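Local coordinates for protein sphingomyelinase-c (Listeria ivanovii, PDB 1ZWX) that is a bacterial enzyme of the endonuclease/exonuclease/phosphatase family, built on the two-sheet DNase I-like fold, at residues G9-T14 and K143-I148; F21-Y26 and G30-A35; D36-A39 and Y43-N46; A225-D228 and M234-E237. One frame throughout, in Å; residues are numbered along the deposited sequence. Where two conformers were deposited one is given.

Interaction 1 of 4, residues G9-T14 and K143-I148; sequences GNFKIT and KPYHII
Phe11 and Tyr145 lie face on face in an offset stack, the ring centroids 4.0 Å apart and the planes only 6° from parallel. The two side chains slide past each other in opposite directions, and each pushes a ring carbon over the middle of the other: Phe11 CE1 sits 3.5 Å above the Tyr145 plane, and Tyr145 CD1 covers the centre of the Phe11 ring. The closest pair is Phe11 CD1 to Tyr145 CE1, at 3.5 Å. With CG turned away from its own backbone N (chi1 -153°), Phe11 extends toward strand 143-151. The stack is part of the packing between the two sheets of the DNase I-like sandwich: strand 12-20 belongs to one sheet and strand 143-151 to the other, so the two strands meet through side chains, with Phe11 CA and Tyr145 CA 9.2 Å apart. Two residues further along both strands, Ile13 CD1 meets Ile147 CG1 at 4.3 Å and also lies in plane at the edge of the Phe11 ring. Ile147 CD1 comes obliquely to Phe11 CZ, 4.4 Å away. The Phe11 ring also meets that of Phe191, at a small angle between planes, while the hydroxyl of Tyr145 reaches beyond the stack to the backbone oxygen of Pro8.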
loop_
_atom_site.group_PDB
_atom_site.type_symbol
_atom_site.label_atom_id
_atom_site.label_comp_id
_atom_site.label_asym_id
_atom_site.label_seq_id
_atom_site.Cartn_x
_atom_site.Cartn_y
_atom_site.Cartn_z
ATOM N N GLY A 9 -16.243 -14.922 0.210
ATOM C CA GLY A 9 -17.229 -14.541 -0.787
ATOM C C GLY A 9 -16.650 -13.574 -1.791
ATOM O O GLY A 9 -15.473 -13.682 -2.141
ATOM N N ASN A 10 -17.471 -12.640 -2.263
ATOM C CA ASN A 10 -17.019 -11.674 -3.256
ATOM C C ASN A 10 -16.429 -10.462 -2.524
ATOM O O ASN A 10 -17.083 -9.391 -2.446
ATOM C CB ASN A 10 -18.151 -11.265 -4.211
ATOM C CG ASN A 10 -17.694 -10.251 -5.277
ATOM O OD1 ASN A 10 -16.509 -9.867 -5.349
ATOM N ND2 ASN A 10 -18.639 -9.811 -6.107
ATOM N N PHE A 11 -15.228 -10.662 -1.948
ATOM C CA PHE A 11 -14.480 -9.598 -1.271
ATOM C C PHE A 11 -13.380 -9.115 -2.177
ATOM O O PHE A 11 -12.671 -9.920 -2.789
ATOM C CB PHE A 11 -13.864 -10.076 0.024
ATOM C CG PHE A 11 -13.663 -8.984 1.040
ATOM C CD1 PHE A 11 -14.752 -8.476 1.751
ATOM C CD2 PHE A 11 -12.377 -8.450 1.286
ATOM C CE1 PHE A 11 -14.585 -7.482 2.706
ATOM C CE2 PHE A 11 -12.197 -7.457 2.249
ATOM C CZ PHE A 11 -13.291 -6.947 2.957
ATOM N N LYS A 12 -13.244 -7.792 -2.236
ATOM C CA LYS A 12 -12.360 -7.143 -3.186
ATOM C C LYS A 12 -11.622 -5.980 -2.503
ATOM O O LYS A 12 -12.246 -5.116 -1.868
ATOM C CB LYS A 12 -13.187 -6.658 -4.352
ATOM C CG LYS A 12 -12.414 -6.051 -5.483
ATOM C CD LYS A 12 -13.287 -6.031 -6.701
ATOM C CE LYS A 12 -13.139 -4.743 -7.432
ATOM N NZ LYS A 12 -14.343 -4.478 -8.303
ATOM N N ILE A 13 -10.292 -5.972 -2.651
ATOM C CA ILE A 13 -9.414 -4.960 -2.031
ATOM C C ILE A 13 -8.547 -4.411 -3.155
ATOM O O ILE A 13 -8.036 -5.176 -3.974
ATOM C CB ILE A 13 -8.483 -5.587 -0.966
ATOM C CG1 ILE A 13 -9.295 -6.238 0.142
ATOM C CG2 ILE A 13 -7.517 -4.520 -0.354
ATOM C CD1 ILE A 13 -8.486 -7.110 1.030
ATOM N N THR A 14 -8.405 -3.091 -3.216
ATOM C CA THR A 14 -7.470 -2.488 -4.162
ATOM C C THR A 14 -6.391 -1.816 -3.313
ATOM O O THR A 14 -6.688 -1.200 -2.294
ATOM C CB THR A 14 -8.158 -1.486 -5.126
ATOM O OG1 THR A 14 -8.957 -2.212 -6.058
ATOM C CG2 THR A 14 -7.139 -0.683 -5.946
ATOM N N LYS A 143 -20.329 -10.331 8.924
ATOM C CA LYS A 143 -19.107 -11.122 8.749
ATOM C C LYS A 143 -17.851 -10.263 8.932
ATOM O O LYS A 143 -17.739 -9.188 8.337
ATOM C CB LYS A 143 -19.128 -11.739 7.353
ATOM C CG LYS A 143 -20.264 -12.757 7.167
ATOM C CD LYS A 143 -20.410 -13.194 5.716
ATOM C CE LYS A 143 -20.776 -12.032 4.821
ATOM N NZ LYS A 143 -20.720 -12.351 3.361
ATOM N N PRO A 144 -16.896 -10.752 9.744
ATOM C CA PRO A 144 -15.662 -9.997 9.975
ATOM C C PRO A 144 -14.575 -10.216 8.919
ATOM O O PRO A 144 -14.418 -11.335 8.344
ATOM C CB PRO A 144 -15.206 -10.494 11.336
ATOM C CG PRO A 144 -15.778 -11.946 11.431
ATOM C CD PRO A 144 -16.918 -12.051 10.459
ATOM N N TYR A 145 -13.822 -9.144 8.660
ATOM C CA TYR A 145 -12.694 -9.193 7.722
ATOM C C TYR A 145 -11.588 -8.374 8.352
ATOM O O TYR A 145 -11.851 -7.322 8.937
ATOM C CB TYR A 145 -13.041 -8.665 6.326
ATOM C CG TYR A 145 -14.092 -9.460 5.597
ATOM C CD1 TYR A 145 -13.755 -10.389 4.634
ATOM C CD2 TYR A 145 -15.453 -9.267 5.880
ATOM C CE1 TYR A 145 -14.757 -11.138 3.954
ATOM C CE2 TYR A 145 -16.440 -9.995 5.222
ATOM C CZ TYR A 145 -16.102 -10.911 4.268
ATOM O OH TYR A 145 -17.112 -11.603 3.642
ATOM N N HIS A 146 -10.364 -8.917 8.318
ATOM C CA HIS A 146 -9.201 -8.286 8.960
ATOM C C HIS A 146 -8.241 -7.872 7.843
ATOM O O HIS A 146 -7.957 -8.658 6.924
ATOM C CB HIS A 146 -8.524 -9.234 9.974
ATOM C CG HIS A 146 -9.460 -9.763 11.027
ATOM N ND1 HIS A 146 -9.508 -9.240 12.296
ATOM C CD2 HIS A 146 -10.394 -10.750 10.986
ATOM C CE1 HIS A 146 -10.424 -9.891 13.006
ATOM N NE2 HIS A 146 -10.958 -10.824 12.240
ATOM N N ILE A 147 -7.789 -6.613 7.885
ATOM C CA ILE A 147 -6.955 -6.088 6.790
ATOM C C ILE A 147 -5.782 -5.368 7.422
ATOM O O ILE A 147 -5.968 -4.523 8.309
ATOM C CB ILE A 147 -7.693 -5.100 5.844
ATOM C CG1 ILE A 147 -8.850 -5.788 5.113
ATOM C CG2 ILE A 147 -6.719 -4.509 4.808
ATOM C CD1 ILE A 147 -10.211 -5.592 5.869
ATOM N N ILE A 148 -4.582 -5.766 6.991
ATOM C CA ILE A 148 -3.350 -5.078 7.366
ATOM C C ILE A 148 -2.810 -4.439 6.091
ATOM O O ILE A 148 -2.600 -5.129 5.072
ATOM C CB ILE A 148 -2.349 -6.047 8.036
ATOM C CG1 ILE A 148 -2.897 -6.407 9.424
ATOM C CG2 ILE A 148 -0.908 -5.421 8.079
ATOM C CD1 ILE A 148 -2.120 -7.478 10.165
#

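Interaction 2 of 4, residues F21-Y26 and G30-A35; sequences FSRNIY and GQMHRA
At the start of helix 31-39, just after the N-cap residue Gly30, the amide of Gln31 ties the preceding loop to the helix by gripping the backbone oxygens of Phe21 and Tyr26. Both bonds leave NE2: one runs 2.9 Å to Phe21 O (N-H...O 163°), the other 2.7 Å to Tyr26 O (173°). Both acceptors lie in the Gln31 amide plane, which should fix the amide's rotation. NE2 stands above the plane of the Phe21 carbonyl, off its lone pairs. A bend at chi2 (97°), away from the staggered values, swings the amide toward the loop, where Gln31 OE1 has a weak bond to the Trp29 N. The loop has order of its own, since Ser22 OG accepts from Ile25 N in an ST motif. Alongside, Arg23 CG packs 3.7 Å from Gln31 NE2, and Arg23 CD touches Met32 CG at 3.8 Å. Met32 SD lies 3.9 Å above one guanidinium face of Arg23, toward its rim; NE of that group forms a salt bridge with Asp57. Helix 58-67 closes on this contact, with Ser59 against Arg23 and Met32 and Ala60 against Gln31, while Leu20 at the end of strand 12-20 also packs on Gln31.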
loop_
_atom_site.group_PDB
_atom_site.type_symbol
_atom_site.label_atom_id
_atom_site.label_comp_id
_atom_site.label_asym_id
_atom_site.label_seq_id
_atom_site.Cartn_x
_atom_site.Cartn_y
_atom_site.Cartn_z
ATOM N N PHE A 21 4.354 12.515 -2.460
ATOM C CA PHE A 21 5.474 13.029 -1.674
ATOM C C PHE A 21 5.214 14.421 -1.138
ATOM O O PHE A 21 4.393 15.169 -1.683
ATOM C CB PHE A 21 6.729 13.010 -2.535
ATOM C CG PHE A 21 7.448 11.673 -2.541
ATOM C CD1 PHE A 21 6.771 10.474 -2.228
ATOM C CD2 PHE A 21 8.815 11.608 -2.880
ATOM C CE1 PHE A 21 7.461 9.226 -2.249
ATOM C CE2 PHE A 21 9.503 10.385 -2.889
ATOM C CZ PHE A 21 8.809 9.181 -2.588
ATOM N N SER A 22 5.909 14.760 -0.056
ATOM C CA SER A 22 5.868 16.105 0.531
ATOM C C SER A 22 6.027 17.209 -0.527
ATOM O O SER A 22 6.997 17.203 -1.255
ATOM C CB SER A 22 7.005 16.243 1.540
ATOM O OG SER A 22 7.301 17.605 1.779
ATOM N N ARG A 23 5.081 18.148 -0.586
ATOM C CA ARG A 23 5.155 19.250 -1.568
ATOM C C ARG A 23 6.199 20.290 -1.108
ATOM O O ARG A 23 6.646 21.125 -1.904
ATOM C CB ARG A 23 3.781 19.917 -1.762
ATOM C CG ARG A 23 2.765 19.099 -2.619
ATOM C CD ARG A 23 1.352 19.742 -2.592
ATOM N NE ARG A 23 0.991 20.167 -1.252
ATOM C CZ ARG A 23 0.561 21.380 -0.917
ATOM N NH1 ARG A 23 0.365 22.327 -1.843
ATOM N NH2 ARG A 23 0.331 21.635 0.348
ATOM N N ASN A 24 6.549 20.258 0.175
ATOM C CA ASN A 24 7.618 21.133 0.703
ATOM C C ASN A 24 8.959 20.791 0.059
ATOM O O ASN A 24 9.728 21.683 -0.334
ATOM C CB ASN A 24 7.687 21.045 2.233
ATOM C CG ASN A 24 6.573 21.803 2.919
ATOM O OD1 ASN A 24 6.103 21.399 3.980
ATOM N ND2 ASN A 24 6.151 22.913 2.329
ATOM N N ILE A 25 9.208 19.503 -0.125
ATOM C CA ILE A 25 10.456 19.027 -0.676
ATOM C C ILE A 25 10.364 18.779 -2.177
ATOM O O ILE A 25 11.320 19.073 -2.924
ATOM C CB ILE A 25 10.930 17.762 0.054
ATOM C CG1 ILE A 25 10.948 18.007 1.576
ATOM C CG2 ILE A 25 12.264 17.298 -0.478
ATOM C CD1 ILE A 25 11.802 19.269 2.012
ATOM N N TYR A 26 9.223 18.241 -2.622
ATOM C CA TYR A 26 9.020 17.961 -4.052
ATOM C C TYR A 26 7.748 18.640 -4.539
ATOM O O TYR A 26 6.762 17.962 -4.793
ATOM C CB TYR A 26 8.991 16.445 -4.358
ATOM C CG TYR A 26 10.196 15.718 -3.818
ATOM C CD1 TYR A 26 10.146 15.103 -2.561
ATOM C CD2 TYR A 26 11.408 15.697 -4.524
ATOM C CE1 TYR A 26 11.258 14.453 -2.035
ATOM C CE2 TYR A 26 12.532 15.052 -3.991
ATOM C CZ TYR A 26 12.443 14.443 -2.760
ATOM O OH TYR A 26 13.531 13.806 -2.225
ATOM N N GLY A 30 2.488 17.190 -9.175
ATOM C CA GLY A 30 1.065 17.048 -9.433
ATOM C C GLY A 30 0.255 16.453 -8.290
ATOM O O GLY A 30 -0.839 15.954 -8.541
ATOM N N GLN A 31 0.782 16.513 -7.055
ATOM C CA GLN A 31 0.171 15.853 -5.884
ATOM C C GLN A 31 -1.292 16.264 -5.653
ATOM O O GLN A 31 -2.176 15.404 -5.501
ATOM C CB GLN A 31 1.007 16.095 -4.598
ATOM C CG GLN A 31 2.419 15.422 -4.652
ATOM C CD GLN A 31 3.533 16.377 -5.070
ATOM O OE1 GLN A 31 3.427 17.040 -6.099
ATOM N NE2 GLN A 31 4.647 16.402 -4.295
ATOM N N MET A 32 -1.554 17.567 -5.607
ATOM C CA MET A 32 -2.930 18.028 -5.376
ATOM C C MET A 32 -3.914 17.609 -6.471
ATOM O O MET A 32 -5.062 17.248 -6.189
ATOM C CB MET A 32 -2.974 19.548 -5.180
ATOM C CG MET A 32 -2.186 20.023 -3.982
ATOM S SD MET A 32 -2.763 19.436 -2.377
ATOM C CE MET A 32 -4.440 20.035 -2.195
ATOM N N HIS A 33 -3.461 17.656 -7.717
ATOM C CA HIS A 33 -4.323 17.336 -8.821
ATOM C C HIS A 33 -4.564 15.813 -8.902
ATOM O O HIS A 33 -5.674 15.348 -9.225
ATOM C CB HIS A 33 -3.721 17.850 -10.113
ATOM C CG HIS A 33 -4.575 17.598 -11.318
ATOM N ND1 HIS A 33 -5.906 17.958 -11.379
ATOM C CD2 HIS A 33 -4.283 17.031 -12.510
ATOM C CE1 HIS A 33 -6.397 17.615 -12.558
ATOM N NE2 HIS A 33 -5.429 17.061 -13.266
ATOM N N ARG A 34 -3.524 15.049 -8.586
ATOM C CA ARG A 34 -3.626 13.597 -8.663
ATOM C C ARG A 34 -4.507 13.083 -7.541
ATOM O O ARG A 34 -5.130 12.041 -7.708
ATOM C CB ARG A 34 -2.252 12.931 -8.678
ATOM C CG ARG A 34 -1.535 13.041 -10.035
ATOM C CD ARG A 34 -0.258 12.187 -10.092
ATOM N NE ARG A 34 0.792 12.735 -9.234
ATOM C CZ ARG A 34 1.284 12.138 -8.142
ATOM N NH1 ARG A 34 0.855 10.932 -7.763
ATOM N NH2 ARG A 34 2.218 12.748 -7.428
ATOM N N ALA A 35 -4.579 13.808 -6.419
ATOM C CA ALA A 35 -5.516 13.488 -5.352
ATOM C C ALA A 35 -6.976 13.520 -5.861
ATOM O O ALA A 35 -7.828 12.780 -5.341
ATOM C CB ALA A 35 -5.346 14.436 -4.152
HETATM O O HOH W 1 4.830 12.765 -5.475
#

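Interaction 3 of 4, residues D36-A39 and Y43-N46; sequences DLIA and YMKN
The Tyr43 ring, whose hydroxyl end abuts Ile38, carries its neighbour Met44 over one face, with CG 3.6 Å above the plane and offset toward the rim. Ile38 comes at the ring obliquely, the Phe288 ring meets it edge-to-face and the His16 ring nearly at a right angle. The Tyr43 CG occupies the crowded position between backbone N and carbonyl carbon (chi1 80°), which carries the ring end toward helix 31-39. Its OH lies 3.3 Å from Ile38 CG2 and 3.8 Å from Ile38 CG1; both are van der Waals contacts; the hydroxyl has its hydrogen bond elsewhere. Met44 bends at chi2 (-70°) and brings CE to within 3.5 Å of the same Ile38 CG2, a tight carbon pair. Tyr43 OH and Met44 CE thus meet one methyl of Ile38, CG2, from the same side. Met44 CG lies 3.2 Å from Ile38 O. The contact lies in the beta-alpha-beta connection from strand 12-20 through helix 31-39 to the adjacent parallel strand 49-55: Val18 also packs on Ile38, and Val50 and Leu52 on Met44. At the margin, a water bridges Ala39 O, to which it donates at 2.8 Å, and Lys45 NZ, from which it accepts at 2.9 Å. The join is largely van der Waals, a carbonyl and a hydroxyl oxygen lying against carbon, with a water-mediated polar link, and the lysine charge would probably polarise that water.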
loop_
_atom_site.group_PDB
_atom_site.type_symbol
_atom_site.label_atom_id
_atom_site.label_comp_id
_atom_site.label_asym_id
_atom_site.label_seq_id
_atom_site.Cartn_x
_atom_site.Cartn_y
_atom_site.Cartn_z
ATOM N N ASP A 36 -7.249 14.362 -6.869
ATOM C CA ASP A 36 -8.569 14.387 -7.529
ATOM C C ASP A 36 -8.715 13.304 -8.569
ATOM O O ASP A 36 -9.725 12.590 -8.581
ATOM C CB ASP A 36 -8.854 15.760 -8.169
ATOM C CG ASP A 36 -9.017 16.858 -7.158
ATOM O OD1 ASP A 36 -9.369 16.583 -5.999
ATOM O OD2 ASP A 36 -8.792 18.045 -7.509
ATOM N N LEU A 37 -7.715 13.169 -9.441
ATOM C CA LEU A 37 -7.728 12.193 -10.521
ATOM C C LEU A 37 -7.900 10.756 -10.011
ATOM O O LEU A 37 -8.680 9.962 -10.566
ATOM C CB LEU A 37 -6.438 12.271 -11.334
ATOM C CG LEU A 37 -6.196 13.499 -12.227
ATOM C CD1 LEU A 37 -4.977 13.215 -13.098
ATOM C CD2 LEU A 37 -7.458 13.803 -13.097
ATOM N N ILE A 38 -7.144 10.432 -8.969
ATOM C CA ILE A 38 -7.175 9.093 -8.390
ATOM C C ILE A 38 -8.572 8.786 -7.816
ATOM O O ILE A 38 -9.114 7.711 -8.063
ATOM C CB ILE A 38 -6.084 8.923 -7.281
ATOM C CG1 ILE A 38 -4.674 8.871 -7.888
ATOM C CG2 ILE A 38 -6.377 7.686 -6.404
ATOM C CD1 ILE A 38 -3.567 9.162 -6.818
ATOM N N ALA A 39 -9.123 9.699 -7.020
ATOM C CA ALA A 39 -10.434 9.483 -6.407
ATOM C C ALA A 39 -11.590 9.457 -7.434
ATOM O O ALA A 39 -12.653 8.853 -7.157
ATOM C CB ALA A 39 -10.702 10.513 -5.321
ATOM N N TYR A 43 -10.946 2.651 -11.323
ATOM C CA TYR A 43 -10.323 1.581 -10.552
ATOM C C TYR A 43 -10.549 1.746 -9.052
ATOM O O TYR A 43 -10.447 0.777 -8.298
ATOM C CB TYR A 43 -8.831 1.413 -10.900
ATOM C CG TYR A 43 -7.910 2.418 -10.217
ATOM C CD1 TYR A 43 -7.410 2.177 -8.927
ATOM C CD2 TYR A 43 -7.522 3.594 -10.868
ATOM C CE1 TYR A 43 -6.564 3.090 -8.300
ATOM C CE2 TYR A 43 -6.662 4.511 -10.244
ATOM C CZ TYR A 43 -6.197 4.261 -8.969
ATOM O OH TYR A 43 -5.353 5.173 -8.349
ATOM N N MET A 44 -10.878 2.960 -8.618
ATOM C CA MET A 44 -11.155 3.218 -7.205
ATOM C C MET A 44 -12.588 2.891 -6.787
ATOM O O MET A 44 -12.892 2.852 -5.604
ATOM C CB MET A 44 -10.785 4.654 -6.827
ATOM C CG MET A 44 -9.268 4.820 -6.669
ATOM S SD MET A 44 -8.700 3.936 -5.182
ATOM C CE MET A 44 -7.015 4.553 -4.998
ATOM N N LYS A 45 -13.448 2.633 -7.759
ATOM C CA LYS A 45 -14.854 2.274 -7.449
ATOM C C LYS A 45 -15.001 0.772 -7.193
ATOM O O LYS A 45 -14.151 -0.030 -7.592
ATOM C CB LYS A 45 -15.759 2.655 -8.622
ATOM C CG LYS A 45 -15.642 4.098 -9.055
ATOM C CD LYS A 45 -16.407 4.339 -10.354
ATOM C CE LYS A 45 -16.329 5.807 -10.786
ATOM N NZ LYS A 45 -16.503 6.776 -9.656
ATOM N N ASN A 46 -16.093 0.403 -6.526
ATOM C CA ASN A 46 -16.509 -0.990 -6.392
ATOM C C ASN A 46 -15.559 -1.893 -5.592
ATOM O O ASN A 46 -15.472 -3.102 -5.858
ATOM C CB ASN A 46 -16.794 -1.606 -7.763
ATOM C CG ASN A 46 -17.721 -0.757 -8.602
ATOM O OD1 ASN A 46 -18.743 -0.234 -8.104
ATOM N ND2 ASN A 46 -17.354 -0.578 -9.889
HETATM O O HOH W 2 -13.799 6.726 -8.537
#

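Interaction 4 of 4, residues A225-D228 and M234-E237; sequences ATWD and MLKE
Leu235 sets a methyl almost squarely over the indole of Trp227: CD1 lies 3.6 Å from the centroid of the five-membered ring and only 10° off its normal, a clear CH-pi contact. Trp227 belongs to a classic beta bulge, in which it and Thr226 both face Glu245. Its side chain leaves this irregular backbone with CG opposite the N (chi1 -171°), presenting one face to helix 233-238. The second methyl of Leu235 lies just past the rim: CD2 is 3.6 Å from Trp227 NE1 and 3.8 Å from Trp227 CZ2. CD1 alone lies over the five-membered ring; CD2 hangs on the same face just beyond the NE1-CE2 edge, and the two side chains meet at a slant. The contact fastens the helix to the loop that leads into it. The His291 ring also meets the indole, Asp290 packs on Leu235, and a bound phosphate ion, probably from the crystallisation liquor, lies about 4 Å from the Trp227 side chain. Asp228 turns its side chain away from the helix, where OD1 bonds to the hydroxyl of Thr230, yet its backbone joins the contact: Asp228 N lies 3.6 Å from Leu235 CD1.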
loop_
_atom_site.group_PDB
_atom_site.type_symbol
_atom_site.label_atom_id
_atom_site.label_comp_id
_atom_site.label_asym_id
_atom_site.label_seq_id
_atom_site.Cartn_x
_atom_site.Cartn_y
_atom_site.Cartn_z
ATOM N N ALA A 225 4.704 -5.938 -13.947
ATOM C CA ALA A 225 5.539 -5.102 -13.096
ATOM C C ALA A 225 4.638 -4.023 -12.550
ATOM O O ALA A 225 3.928 -3.367 -13.302
ATOM C CB ALA A 225 6.693 -4.480 -13.903
ATOM N N THR A 226 4.637 -3.861 -11.239
ATOM C CA THR A 226 3.872 -2.797 -10.609
ATOM C C THR A 226 4.670 -1.489 -10.565
ATOM O O THR A 226 4.099 -0.422 -10.352
ATOM C CB THR A 226 3.430 -3.185 -9.189
ATOM O OG1 THR A 226 4.573 -3.242 -8.304
ATOM C CG2 THR A 226 2.695 -4.546 -9.223
ATOM N N TRP A 227 5.992 -1.599 -10.765
ATOM C CA TRP A 227 6.888 -0.437 -10.787
ATOM C C TRP A 227 7.657 -0.611 -12.094
ATOM O O TRP A 227 8.552 -1.458 -12.185
ATOM C CB TRP A 227 7.789 -0.427 -9.543
ATOM C CG TRP A 227 8.589 0.837 -9.381
ATOM C CD1 TRP A 227 8.197 1.998 -8.781
ATOM C CD2 TRP A 227 9.936 1.049 -9.834
ATOM N NE1 TRP A 227 9.220 2.934 -8.842
ATOM C CE2 TRP A 227 10.291 2.374 -9.492
ATOM C CE3 TRP A 227 10.857 0.254 -10.534
ATOM C CZ2 TRP A 227 11.561 2.927 -9.808
ATOM C CZ3 TRP A 227 12.116 0.801 -10.857
ATOM C CH2 TRP A 227 12.447 2.122 -10.494
ATOM N N ASP A 228 7.246 0.133 -13.112
ATOM C CA ASP A 228 7.715 -0.112 -14.486
ATOM C C ASP A 228 8.219 1.134 -15.217
ATOM O O ASP A 228 7.429 1.844 -15.844
ATOM C CB ASP A 228 6.605 -0.754 -15.322
ATOM C CG ASP A 228 7.144 -1.505 -16.515
ATOM O OD1 ASP A 228 8.278 -1.222 -16.980
ATOM O OD2 ASP A 228 6.435 -2.382 -17.006
ATOM N N MET A 234 5.773 8.775 -15.383
ATOM C CA MET A 234 6.482 9.438 -14.275
ATOM C C MET A 234 7.878 8.817 -14.039
ATOM O O MET A 234 8.826 9.530 -13.714
ATOM C CB MET A 234 5.640 9.451 -12.982
ATOM C CG MET A 234 4.198 10.046 -13.141
ATOM S SD MET A 234 3.093 9.951 -11.689
ATOM C CE MET A 234 3.865 11.238 -10.740
ATOM N N LEU A 235 8.014 7.505 -14.215
ATOM C CA LEU A 235 9.315 6.844 -14.043
ATOM C C LEU A 235 10.255 7.055 -15.247
ATOM O O LEU A 235 11.478 6.968 -15.107
ATOM C CB LEU A 235 9.148 5.349 -13.777
ATOM C CG LEU A 235 8.497 4.976 -12.446
ATOM C CD1 LEU A 235 8.363 3.466 -12.332
ATOM C CD2 LEU A 235 9.309 5.546 -11.278
ATOM N N LYS A 236 9.684 7.290 -16.422
ATOM C CA LYS A 236 10.467 7.603 -17.609
ATOM C C LYS A 236 11.288 8.865 -17.387
ATOM O O LYS A 236 12.400 8.993 -17.895
ATOM C CB LYS A 236 9.556 7.752 -18.824
ATOM C CG LYS A 236 9.071 6.404 -19.317
ATOM C CD LYS A 236 8.101 6.529 -20.470
ATOM C CE LYS A 236 7.814 5.169 -21.035
ATOM N NZ LYS A 236 6.641 5.200 -21.923
ATOM N N GLU A 237 10.719 9.782 -16.617
ATOM C CA GLU A 237 11.399 10.987 -16.183
ATOM C C GLU A 237 12.467 10.679 -15.111
ATOM O O GLU A 237 13.640 11.009 -15.296
ATOM C CB GLU A 237 10.356 12.019 -15.696
ATOM C CG GLU A 237 10.869 13.447 -15.402
ATOM C CD GLU A 237 11.731 14.073 -16.528
ATOM O OE1 GLU A 237 12.579 14.934 -16.217
ATOM O OE2 GLU A 237 11.582 13.710 -17.713
#

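In the fold
Interaction 1 joins the two sheets of the DNase I-like sandwich through strands 12-20 and 143-151. Interactions 2 and 3 follow along the chain between its two segments and share helix 31-39, with centres 17 Å apart; interaction 4 comes last. Interactions 1 and 3 touch, Lys12 NZ lying 3.0 Å from Asn46 O, so the chain that returns to strand 49-55 meets the start of strand 12-20. Interactions 2 and 4, also 17 Å between centres, meet where Arg34 NE lies 3.7 Å from Met234 CE. Both are on the opposite side of the chain's centre from interaction 1, their centres 30 and 28 Å from its centre: loop-to-helix joins at one end, sheet packing at the other.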